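Local coordinates for protein glutathione peroxidase-like peroxiredoxin HYR1 (Saccharomyces cerevisiae, PDB 3CMI) that reduces hydroperoxides with thioredoxin as electron donor and acts as a hydroperoxide sensor that oxidises and so activates the transcription activator YAP1, at residues E63-I68 against K137-K142; K145-Y150 against S160-E165. All coordinates share one frame; numbering follows the deposited sequence.

Contact 1. Residues E63-I68 against K137-K142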
loop_
_atom_site.group_PDB
_atom_site.type_symbol
_atom_site.label_atom_id
_atom_site.label_comp_id
_atom_site.label_asym_id
_atom_site.label_seq_id
_atom_site.Cartn_x
_atom_site.Cartn_y
_atom_site.Cartn_z
ATOM N N GLU A 63 -9.124 -7.297 -12.664
ATOM C CA GLU A 63 -8.135 -8.343 -12.911
ATOM C C GLU A 63 -7.746 -9.051 -11.609
ATOM O O GLU A 63 -6.975 -10.013 -11.628
ATOM C CB GLU A 63 -6.881 -7.753 -13.573
ATOM C CG GLU A 63 -7.138 -6.969 -14.854
ATOM C CD GLU A 63 -7.614 -7.850 -15.996
ATOM O OE1 GLU A 63 -7.021 -8.933 -16.195
ATOM O OE2 GLU A 63 -8.576 -7.462 -16.695
ATOM N N GLY A 64 -8.282 -8.575 -10.486
ATOM C CA GLY A 64 -7.896 -9.073 -9.164
ATOM C C GLY A 64 -6.780 -8.230 -8.571
ATOM O O GLY A 64 -5.719 -8.742 -8.211
ATOM N N PHE A 65 -7.030 -6.927 -8.490
ATOM C CA PHE A 65 -6.056 -5.952 -8.018
ATOM C C PHE A 65 -6.764 -4.947 -7.136
ATOM O O PHE A 65 -7.907 -4.570 -7.402
ATOM C CB PHE A 65 -5.407 -5.219 -9.196
ATOM C CG PHE A 65 -4.529 -4.055 -8.785
ATOM C CD1 PHE A 65 -3.228 -4.269 -8.331
ATOM C CD2 PHE A 65 -5.012 -2.745 -8.851
ATOM C CE1 PHE A 65 -2.414 -3.196 -7.953
ATOM C CE2 PHE A 65 -4.214 -1.669 -8.474
ATOM C CZ PHE A 65 -2.912 -1.893 -8.024
ATOM N N THR A 66 -6.081 -4.510 -6.085
ATOM C CA THR A 66 -6.615 -3.449 -5.245
ATOM C C THR A 66 -5.507 -2.571 -4.680
ATOM O O THR A 66 -4.329 -2.927 -4.755
ATOM C CB THR A 66 -7.524 -4.002 -4.118
ATOM O OG1 THR A 66 -8.324 -2.936 -3.598
ATOM C CG2 THR A 66 -6.699 -4.644 -2.993
ATOM N N ILE A 67 -5.902 -1.415 -4.147
ATOM C CA ILE A 67 -4.992 -0.497 -3.467
ATOM C C ILE A 67 -5.515 -0.220 -2.065
ATOM O O ILE A 67 -6.679 0.148 -1.895
ATOM C CB ILE A 67 -4.837 0.847 -4.221
ATOM C CG1 ILE A 67 -4.376 0.607 -5.667
ATOM C CG2 ILE A 67 -3.837 1.762 -3.495
ATOM C CD1 ILE A 67 -4.416 1.838 -6.536
ATOM N N ILE A 68 -4.659 -0.412 -1.065
ATOM C CA ILE A 68 -5.018 -0.050 0.303
ATOM C C ILE A 68 -4.250 1.223 0.659
ATOM O O ILE A 68 -3.015 1.226 0.683
ATOM C CB ILE A 68 -4.727 -1.200 1.323
ATOM C CG1 ILE A 68 -5.195 -2.567 0.784
ATOM C CG2 ILE A 68 -5.349 -0.889 2.695
ATOM C CD1 ILE A 68 -6.708 -2.675 0.457
ATOM N N LYS A 137 5.285 3.034 -1.689
ATOM C CA LYS A 137 4.440 1.958 -2.218
ATOM C C LYS A 137 5.069 0.573 -2.058
ATOM O O LYS A 137 6.271 0.384 -2.306
ATOM C CB LYS A 137 4.154 2.198 -3.704
ATOM C CG LYS A 137 3.540 3.559 -4.038
ATOM C CD LYS A 137 3.964 4.017 -5.416
ATOM C CE LYS A 137 3.530 5.451 -5.692
ATOM N NZ LYS A 137 4.581 6.451 -5.351
ATOM N N PHE A 138 4.246 -0.385 -1.642
ATOM C CA PHE A 138 4.641 -1.787 -1.544
ATOM C C PHE A 138 3.703 -2.606 -2.415
ATOM O O PHE A 138 2.482 -2.480 -2.312
ATOM C CB PHE A 138 4.524 -2.303 -0.106
ATOM C CG PHE A 138 5.462 -1.652 0.876
ATOM C CD1 PHE A 138 5.168 -0.404 1.430
ATOM C CD2 PHE A 138 6.604 -2.319 1.308
ATOM C CE1 PHE A 138 6.023 0.182 2.366
ATOM C CE2 PHE A 138 7.455 -1.744 2.245
ATOM C CZ PHE A 138 7.169 -0.488 2.769
ATOM N N LEU A 139 4.274 -3.451 -3.267
ATOM C CA LEU A 139 3.484 -4.323 -4.122
ATOM C C LEU A 139 3.508 -5.738 -3.548
ATOM O O LEU A 139 4.580 -6.281 -3.260
ATOM C CB LEU A 139 4.045 -4.285 -5.547
ATOM C CG LEU A 139 3.180 -4.549 -6.779
ATOM C CD1 LEU A 139 1.828 -3.830 -6.751
ATOM C CD2 LEU A 139 3.971 -4.162 -8.020
ATOM N N VAL A 140 2.322 -6.320 -3.373
ATOM C CA VAL A 140 2.165 -7.640 -2.765
ATOM C C VAL A 140 1.625 -8.695 -3.747
ATOM O O VAL A 140 0.707 -8.435 -4.529
ATOM C CB VAL A 140 1.276 -7.566 -1.483
ATOM C CG1 VAL A 140 1.099 -8.936 -0.844
ATOM C CG2 VAL A 140 1.875 -6.587 -0.469
ATOM N N ASP A 141 2.235 -9.877 -3.672
ATOM C CA ASP A 141 1.896 -11.115 -4.401
ATOM C C ASP A 141 0.418 -11.515 -4.317
ATOM O O ASP A 141 -0.309 -11.066 -3.425
ATOM C CB ASP A 141 2.692 -12.246 -3.727
ATOM C CG ASP A 141 3.235 -13.258 -4.690
ATOM O OD1 ASP A 141 2.435 -13.993 -5.302
ATOM O OD2 ASP A 141 4.473 -13.352 -4.800
ATOM N N LYS A 142 -0.006 -12.387 -5.236
ATOM C CA LYS A 142 -1.289 -13.092 -5.118
ATOM C C LYS A 142 -1.259 -14.161 -4.015
ATOM O O LYS A 142 -2.310 -14.620 -3.555
ATOM C CB LYS A 142 -1.687 -13.735 -6.448
ATOM C CG LYS A 142 -2.324 -12.775 -7.435
ATOM C CD LYS A 142 -2.815 -13.500 -8.678
ATOM C CE LYS A 142 -3.640 -12.577 -9.568
ATOM N NZ LYS A 142 -4.953 -12.183 -8.959
#
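The Phe65 ring meets Leu139 at its edge, where CD1 of Leu139 lies near the ring plane, 4.5 Å from CE1 of Phe65. Elsewhere the ring is packed against by side chains from outside the two segments: Val34 and Leu36 of strand 34-41, Leu56 and Tyr60 of helix 47-60, and Ile163 of helix 160-167. With CG of Phe65 turned anti to the backbone N (chi1 172°), the ring reaches nearer to residues 137-142 than the direction of its CB alone would suggest. Leu139 likewise closes the distance with the end of its side chain.

The two strands are not direct neighbours. Strand 34-41 lies between 65-72 and 137-140 in the mixed sheet, so residues 63-68 and 137-142 meet across it, and even the closest CA atoms, those of Gly64 and Lys142, are 8.7 Å apart. The second meeting point is polar and sits beyond the end of the strands. Lys142, extended until a bend at chi4, places NZ 3.6 Å from the carbonyl O of Gly64 and 4.0 Å from the carbonyl O of Glu63. Both separations are too long for hydrogen bonds; the bond that holds NZ goes to the carbonyl O of Gly32, just before strand 34-41.

The chemistry is thus divided: thin apolar contact beneath the helices, and at the strand ends a lysine ammonium near three backbone carbonyls, whose dipoles probably favour its positive charge.

Contact 2. Residues K145-Y150 against S160-E165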
loop_
_atom_site.group_PDB
_atom_site.type_symbol
_atom_site.label_atom_id
_atom_site.label_comp_id
_atom_site.label_asym_id
_atom_site.label_seq_id
_atom_site.Cartn_x
_atom_site.Cartn_y
_atom_site.Cartn_z
ATOM N N LYS A 145 3.056 -12.548 -0.675
ATOM C CA LYS A 145 4.472 -12.238 -0.506
ATOM C C LYS A 145 4.809 -10.866 -1.089
ATOM O O LYS A 145 4.457 -10.559 -2.230
ATOM C CB LYS A 145 5.338 -13.328 -1.151
ATOM C CG LYS A 145 5.186 -14.700 -0.505
ATOM C CD LYS A 145 6.054 -15.744 -1.187
ATOM C CE LYS A 145 5.763 -17.153 -0.664
ATOM N NZ LYS A 145 6.335 -17.409 0.697
ATOM N N VAL A 146 5.492 -10.043 -0.300
ATOM C CA VAL A 146 5.876 -8.708 -0.746
ATOM C C VAL A 146 6.900 -8.818 -1.881
ATOM O O VAL A 146 7.965 -9.422 -1.721
ATOM C CB VAL A 146 6.417 -7.838 0.413
ATOM C CG1 VAL A 146 6.649 -6.409 -0.060
ATOM C CG2 VAL A 146 5.450 -7.856 1.608
ATOM N N TYR A 147 6.545 -8.248 -3.030
ATOM C CA TYR A 147 7.368 -8.325 -4.235
ATOM C C TYR A 147 8.455 -7.254 -4.253
ATOM O O TYR A 147 9.617 -7.547 -4.553
ATOM C CB TYR A 147 6.494 -8.216 -5.491
ATOM C CG TYR A 147 7.274 -8.290 -6.787
ATOM C CD1 TYR A 147 7.560 -7.135 -7.519
ATOM C CD2 TYR A 147 7.736 -9.514 -7.278
ATOM C CE1 TYR A 147 8.283 -7.198 -8.707
ATOM C CE2 TYR A 147 8.461 -9.586 -8.473
ATOM C CZ TYR A 147 8.729 -8.422 -9.179
ATOM O OH TYR A 147 9.440 -8.480 -10.358
ATOM N N GLU A 148 8.068 -6.016 -3.943
ATOM C CA GLU A 148 8.987 -4.881 -3.993
ATOM C C GLU A 148 8.425 -3.631 -3.320
ATOM O O GLU A 148 7.207 -3.424 -3.258
ATOM C CB GLU A 148 9.378 -4.569 -5.450
ATOM C CG GLU A 148 10.542 -3.583 -5.635
ATOM C CD GLU A 148 11.797 -3.975 -4.864
ATOM O OE1 GLU A 148 12.697 -4.563 -5.487
ATOM O OE2 GLU A 148 11.877 -3.707 -3.638
ATOM N N ARG A 149 9.346 -2.814 -2.817
ATOM C CA ARG A 149 9.062 -1.514 -2.230
ATOM C C ARG A 149 9.557 -0.415 -3.181
ATOM O O ARG A 149 10.676 -0.485 -3.701
ATOM C CB ARG A 149 9.769 -1.426 -0.880
ATOM C CG ARG A 149 9.598 -0.138 -0.102
ATOM C CD ARG A 149 10.486 -0.207 1.136
ATOM N NE ARG A 149 10.432 0.997 1.952
ATOM C CZ ARG A 149 10.826 1.059 3.220
ATOM N NH1 ARG A 149 11.284 -0.023 3.836
ATOM N NH2 ARG A 149 10.752 2.206 3.880
ATOM N N TYR A 150 8.721 0.593 -3.405
ATOM C CA TYR A 150 9.041 1.678 -4.333
ATOM C C TYR A 150 8.989 3.016 -3.618
ATOM O O TYR A 150 8.165 3.218 -2.729
ATOM C CB TYR A 150 8.059 1.685 -5.505
ATOM C CG TYR A 150 7.993 0.371 -6.244
ATOM C CD1 TYR A 150 7.061 -0.604 -5.887
ATOM C CD2 TYR A 150 8.874 0.096 -7.294
ATOM C CE1 TYR A 150 7.004 -1.818 -6.561
ATOM C CE2 TYR A 150 8.825 -1.115 -7.975
ATOM C CZ TYR A 150 7.887 -2.064 -7.602
ATOM O OH TYR A 150 7.830 -3.264 -8.266
ATOM N N SER A 160 2.651 -0.352 -13.689
ATOM C CA SER A 160 1.615 -1.104 -14.400
ATOM C C SER A 160 2.122 -2.435 -14.969
ATOM O O SER A 160 1.473 -3.470 -14.801
ATOM C CB SER A 160 0.940 -0.242 -15.476
ATOM O OG SER A 160 1.826 0.061 -16.542
ATOM N N GLU A 161 3.289 -2.403 -15.612
ATOM C CA GLU A 161 3.909 -3.600 -16.196
ATOM C C GLU A 161 4.269 -4.672 -15.165
ATOM O O GLU A 161 4.063 -5.864 -15.399
ATOM C CB GLU A 161 5.140 -3.223 -17.026
ATOM C CG GLU A 161 4.810 -2.559 -18.355
ATOM C CD GLU A 161 4.122 -3.498 -19.327
ATOM O OE1 GLU A 161 3.060 -3.127 -19.859
ATOM O OE2 GLU A 161 4.639 -4.609 -19.556
ATOM N N THR A 162 4.808 -4.240 -14.029
ATOM C CA THR A 162 5.073 -5.130 -12.907
ATOM C C THR A 162 3.767 -5.704 -12.333
ATOM O O THR A 162 3.691 -6.889 -12.006
ATOM C CB THR A 162 5.857 -4.394 -11.800
ATOM O OG1 THR A 162 7.084 -3.894 -12.339
ATOM C CG2 THR A 162 6.158 -5.321 -10.615
ATOM N N ILE A 163 2.744 -4.861 -12.211
ATOM C CA ILE A 163 1.421 -5.318 -11.760
ATOM C C ILE A 163 0.876 -6.382 -12.712
ATOM O O ILE A 163 0.340 -7.400 -12.269
ATOM C CB ILE A 163 0.419 -4.141 -11.567
ATOM C CG1 ILE A 163 0.845 -3.278 -10.373
ATOM C CG2 ILE A 163 -1.021 -4.647 -11.309
ATOM C CD1 ILE A 163 0.144 -1.933 -10.281
ATOM N N GLU A 164 1.051 -6.161 -14.014
ATOM C CA GLU A 164 0.552 -7.096 -15.022
ATOM C C GLU A 164 1.200 -8.477 -14.926
ATOM O O GLU A 164 0.506 -9.482 -15.066
ATOM C CB GLU A 164 0.661 -6.512 -16.441
ATOM C CG GLU A 164 -0.408 -5.455 -16.702
ATOM C CD GLU A 164 -0.536 -5.027 -18.151
ATOM O OE1 GLU A 164 -0.114 -5.774 -19.063
ATOM O OE2 GLU A 164 -1.087 -3.927 -18.376
ATOM N N GLU A 165 2.509 -8.534 -14.672
ATOM C CA GLU A 165 3.184 -9.834 -14.541
ATOM C C GLU A 165 2.806 -10.593 -13.268
ATOM O O GLU A 165 2.797 -11.823 -13.255
ATOM C CB GLU A 165 4.710 -9.746 -14.752
ATOM C CG GLU A 165 5.510 -8.949 -13.735
ATOM C CD GLU A 165 6.967 -8.720 -14.168
ATOM O OE1 GLU A 165 7.489 -9.489 -15.004
ATOM O OE2 GLU A 165 7.603 -7.769 -13.662
#
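Tyr147 meets Thr162 across the gap between strand 146-150, an edge strand of this thioredoxin-like fold, and helix 160-167. On the strand, Tyr147 and Glu148 form a classic beta bulge opposite Leu139. Strand and helix run almost antiparallel, their axes 11.1 Å apart at closest approach, so long side chains must bridge the gap.

Van der Waals contact centres on the methyl of Thr162. Its CG2 lies 3.4 Å from CE1 of Tyr147, approaching the ring obliquely, and also comes 3.5 Å from OH of Tyr150, which arrives from the opposite direction. CG of Tyr147 stands anti to the backbone N (chi1 -180°), which sends the ring out toward the helix. Thr162 also packs on Leu139 of the adjacent strand, so its methyl sits among side chains of both strands.

Ring edges and faces also meet partners within the strand. The hydroxyl of Tyr150 sits at the edge of the Tyr147 ring, in its plane, while CG of Glu148 lies 3.6 Å above one face of the Tyr150 ring, offset toward the rim.

Polar approaches across the contact are loose. OE2 of Glu165 stays 3.8 Å from OH of Tyr147, with the carboxylate plane turned 55° from the ring, and this is a surface neighbourhood more than a bond. The firm polar bond is local to the strand: the carboxylate of Glu148 curls round to the next peptide, where OE2 accepts the backbone N-H of Arg149 at 2.8 Å (N to OE2) and 156°, using its anti lone pair.

The two contacts follow in series along the chain, 63-68 with 137-142 closing before 145-150 with 160-165 opens, and their centres lie about 8 Å apart. They share one sheet: strands 137-140 and 146-150 are antiparallel neighbours, probably hydrogen-bonded from Lys137 O to Tyr150 N (2.7 Å) and from Leu139 O to Tyr147 N (2.8 Å). Helix 160-167 packs on residues of both contacts: it touches side chains of both outermost strands, 65-72 and 146-150, and of 137-140 between them. The C-terminal helix is thus a structural layer of the thioredoxin-like fold, and both contacts lie away from the redox-active Cys44.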